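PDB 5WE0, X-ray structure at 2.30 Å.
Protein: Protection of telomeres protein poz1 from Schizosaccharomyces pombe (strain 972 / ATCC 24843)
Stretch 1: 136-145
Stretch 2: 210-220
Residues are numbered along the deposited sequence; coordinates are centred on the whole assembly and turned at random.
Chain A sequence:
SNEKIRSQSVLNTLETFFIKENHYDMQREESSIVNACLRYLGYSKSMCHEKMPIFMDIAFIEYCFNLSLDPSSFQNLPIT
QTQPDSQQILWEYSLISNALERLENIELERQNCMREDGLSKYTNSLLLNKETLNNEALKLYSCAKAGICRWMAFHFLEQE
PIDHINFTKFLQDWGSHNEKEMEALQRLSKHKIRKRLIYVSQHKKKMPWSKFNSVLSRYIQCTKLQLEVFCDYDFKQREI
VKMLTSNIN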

# COMPACT_ATOMS: atom_id res chain seq x y z
N GLU A 136 10.03 15.30 0.51
CA GLU A 136 9.85 14.51 -0.70
C GLU A 136 8.92 13.33 -0.43
O GLU A 136 7.98 13.08 -1.19
CB GLU A 136 11.20 14.03 -1.22
CG GLU A 136 11.85 14.96 -2.21
CD GLU A 136 13.22 14.46 -2.61
OE1 GLU A 136 13.32 13.29 -3.01
OE2 GLU A 136 14.20 15.22 -2.54
N ALA A 137 9.17 12.59 0.66
CA ALA A 137 8.31 11.47 1.01
C ALA A 137 6.88 11.92 1.24
O ALA A 137 5.94 11.25 0.78
CB ALA A 137 8.86 10.75 2.24
N LEU A 138 6.68 13.04 1.93
CA LEU A 138 5.32 13.51 2.20
C LEU A 138 4.59 13.85 0.91
O LEU A 138 3.40 13.56 0.79
CB LEU A 138 5.34 14.75 3.09
CG LEU A 138 5.61 14.60 4.58
CD1 LEU A 138 5.88 15.99 5.17
CD2 LEU A 138 4.41 13.93 5.24
N LYS A 139 5.29 14.45 -0.05
CA LYS A 139 4.64 14.82 -1.31
C LYS A 139 4.28 13.58 -2.12
O LYS A 139 3.17 13.46 -2.64
CB LYS A 139 5.56 15.75 -2.11
CG LYS A 139 5.45 17.20 -1.67
CD LYS A 139 6.73 17.99 -1.94
CE LYS A 139 6.99 18.14 -3.41
NZ LYS A 139 8.28 18.82 -3.70
N LEU A 140 5.23 12.64 -2.22
CA LEU A 140 4.97 11.38 -2.90
C LEU A 140 3.85 10.60 -2.21
O LEU A 140 3.00 10.01 -2.88
CB LEU A 140 6.25 10.54 -2.96
CG LEU A 140 7.36 11.13 -3.83
CD1 LEU A 140 8.72 10.47 -3.56
CD2 LEU A 140 6.97 10.99 -5.31
N TYR A 141 3.86 10.56 -0.87
CA TYR A 141 2.84 9.81 -0.14
C TYR A 141 1.46 10.33 -0.46
O TYR A 141 0.52 9.56 -0.71
CB TYR A 141 3.08 9.90 1.36
CG TYR A 141 1.96 9.32 2.18
CD1 TYR A 141 1.89 7.96 2.40
CD2 TYR A 141 0.99 10.14 2.78
CE1 TYR A 141 0.88 7.40 3.14
CE2 TYR A 141 -0.03 9.58 3.56
CZ TYR A 141 -0.07 8.19 3.72
OH TYR A 141 -1.06 7.56 4.46
N SER A 142 1.31 11.64 -0.37
CA SER A 142 0.02 12.28 -0.58
C SER A 142 -0.47 12.08 -2.02
O SER A 142 -1.65 11.83 -2.25
CB SER A 142 0.17 13.76 -0.19
OG SER A 142 -0.83 14.57 -0.77
N CYS A 143 0.43 12.16 -3.00
CA CYS A 143 0.05 11.88 -4.38
C CYS A 143 -0.34 10.41 -4.56
O CYS A 143 -1.38 10.10 -5.14
CB CYS A 143 1.19 12.28 -5.33
SG CYS A 143 0.78 12.16 -7.15
N ALA A 144 0.49 9.49 -4.05
CA ALA A 144 0.19 8.06 -4.18
C ALA A 144 -1.14 7.72 -3.52
O ALA A 144 -1.95 6.98 -4.08
CB ALA A 144 1.30 7.22 -3.56
N LYS A 145 -1.38 8.23 -2.31
CA LYS A 145 -2.61 7.90 -1.61
C LYS A 145 -3.83 8.40 -2.37
O LYS A 145 -4.83 7.68 -2.48
CB LYS A 145 -2.60 8.48 -0.20
CG LYS A 145 -3.84 8.14 0.59
CD LYS A 145 -3.84 8.88 1.89
CE LYS A 145 -5.09 8.55 2.69
NZ LYS A 145 -5.07 9.34 3.95
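Stretch 2, residues 210-220: SKFNSVLSRYI

Residues 210-220 are helical throughout, with phi/psi between -75/-30 and -58/-47 and an unbroken series of i to i-4 backbone hydrogen bonds from Ser 214 N to Ile 220 N; the helix extends beyond both ends of the stretch. It runs roughly against helix 136-145: the N-to-C directions differ by 141° (signed crossing angle -141°), and the axes approach to 8.5 Å. Two CA pairs fix the register, Leu 140 CA to Tyr 219 CA at 5.4 Å and Ala 144 CA to Leu 216 CA at 5.2 Å.

So close a backbone approach is compatible with the small side chain of Ala 144, which forms part of a hollow lined also by Leu 140 and Cys 143. Val 215, in the t rotamer and pointing toward stretch 1, fills it with CG1. Val 215 CG1 lies 3.1 Å from Leu 140 O, a tight contact, 3.5 Å from Ala 144 N, 3.8 Å from both Ala 144 CB and Cys 143 CB, and 4.0 Å from Leu 140 CD2. Leu 216 CD1 also meets Ala 144 CB, at 3.9 Å.

The reciprocal bump is Leu 140, lying among Val 215, Arg 218 and Tyr 219: Leu 140 CD1 is 3.8 Å from Arg 218 O and Leu 140 CB 3.9 Å from Tyr 219 CB. Its CD2 lies over one face of the Arg 218 guanidinium, while Arg 218 NE donates to Ser 214 OG (3.1 Å) within its own helix.

Tyr 219, chi1 172°, places CD1 3.4 Å from Ala 137 O and CE1 3.6 Å from Tyr 141 CB. The two tyrosine rings are oblique, planes at 53° and centroids 5.5 Å apart. Toward the other end, Phe 212 CE1 reaches Cys 143 O at 3.6 Å and Cys 143 SG at 3.9 Å.

No hydrogen bond crosses the interface, which buries 531 Å² summed over both sides through apolar side chains and carbon contacts with the backbone.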

# COMPACT_ATOMS: atom_id res chain seq x y z
N SER A 210 -0.05 4.98 -14.69
CA SER A 210 1.41 4.93 -14.74
C SER A 210 2.05 6.01 -13.87
O SER A 210 3.15 5.80 -13.34
CB SER A 210 1.92 5.08 -16.17
OG SER A 210 1.49 6.32 -16.70
N LYS A 211 1.41 7.18 -13.74
CA LYS A 211 1.94 8.24 -12.89
C LYS A 211 1.93 7.82 -11.42
O LYS A 211 2.88 8.09 -10.68
CB LYS A 211 1.16 9.54 -13.06
CG LYS A 211 1.79 10.60 -12.14
CD LYS A 211 1.01 11.87 -11.85
CE LYS A 211 1.86 12.81 -10.93
NZ LYS A 211 3.36 12.82 -11.20
N PHE A 212 0.84 7.19 -10.97
CA PHE A 212 0.75 6.78 -9.58
C PHE A 212 1.60 5.57 -9.30
O PHE A 212 2.11 5.42 -8.19
CB PHE A 212 -0.69 6.52 -9.20
CG PHE A 212 -1.53 7.73 -9.33
CD1 PHE A 212 -1.28 8.83 -8.53
CD2 PHE A 212 -2.52 7.80 -10.29
CE1 PHE A 212 -2.02 9.99 -8.66
CE2 PHE A 212 -3.27 8.95 -10.43
CZ PHE A 212 -3.03 10.04 -9.61
N ASN A 213 1.80 4.71 -10.30
CA ASN A 213 2.78 3.64 -10.14
C ASN A 213 4.16 4.21 -9.87
O ASN A 213 4.88 3.73 -8.98
CB ASN A 213 2.78 2.77 -11.41
CG ASN A 213 3.84 1.71 -11.37
OD1 ASN A 213 3.71 0.70 -10.68
ND2 ASN A 213 4.91 1.92 -12.12
N SER A 214 4.57 5.23 -10.62
CA SER A 214 5.89 5.83 -10.44
C SER A 214 6.01 6.53 -9.08
O SER A 214 7.01 6.35 -8.36
CB SER A 214 6.17 6.81 -11.58
OG SER A 214 7.30 7.60 -11.28
N VAL A 215 5.01 7.33 -8.71
CA VAL A 215 5.00 8.03 -7.43
C VAL A 215 5.07 7.04 -6.27
O VAL A 215 5.81 7.25 -5.30
CB VAL A 215 3.74 8.92 -7.33
CG1 VAL A 215 3.42 9.27 -5.91
CG2 VAL A 215 3.90 10.16 -8.19
N LEU A 216 4.28 5.98 -6.35
CA LEU A 216 4.23 5.00 -5.27
C LEU A 216 5.55 4.24 -5.16
O LEU A 216 6.05 4.00 -4.05
CB LEU A 216 3.07 4.04 -5.50
CG LEU A 216 2.83 2.98 -4.43
CD1 LEU A 216 2.72 3.65 -3.08
CD2 LEU A 216 1.53 2.22 -4.78
N SER A 217 6.12 3.84 -6.29
CA SER A 217 7.44 3.23 -6.27
C SER A 217 8.47 4.16 -5.64
O SER A 217 9.27 3.75 -4.80
CB SER A 217 7.87 2.87 -7.69
OG SER A 217 9.26 2.57 -7.66
N ARG A 218 8.48 5.43 -6.07
CA ARG A 218 9.42 6.39 -5.52
C ARG A 218 9.16 6.65 -4.05
O ARG A 218 10.10 6.89 -3.28
CB ARG A 218 9.39 7.68 -6.34
CG ARG A 218 10.13 7.52 -7.67
CD ARG A 218 10.16 8.81 -8.44
NE ARG A 218 8.90 9.09 -9.12
CZ ARG A 218 8.39 10.30 -9.25
NH1 ARG A 218 9.04 11.33 -8.73
NH2 ARG A 218 7.25 10.49 -9.89
N TYR A 219 7.89 6.61 -3.62
CA TYR A 219 7.60 6.74 -2.20
C TYR A 219 8.22 5.60 -1.41
O TYR A 219 8.78 5.81 -0.33
CB TYR A 219 6.09 6.80 -1.95
CG TYR A 219 5.83 6.74 -0.47
CD1 TYR A 219 6.12 7.85 0.35
CD2 TYR A 219 5.38 5.58 0.13
CE1 TYR A 219 5.94 7.78 1.72
CE2 TYR A 219 5.18 5.49 1.48
CZ TYR A 219 5.47 6.59 2.28
OH TYR A 219 5.28 6.47 3.64
N ILE A 220 8.09 4.37 -1.91
CA ILE A 220 8.62 3.21 -1.20
C ILE A 220 10.14 3.28 -1.13
O ILE A 220 10.74 2.98 -0.10
CB ILE A 220 8.12 1.91 -1.86
CG1 ILE A 220 6.59 1.76 -1.68
CG2 ILE A 220 8.88 0.69 -1.30
CD1 ILE A 220 6.13 1.60 -0.19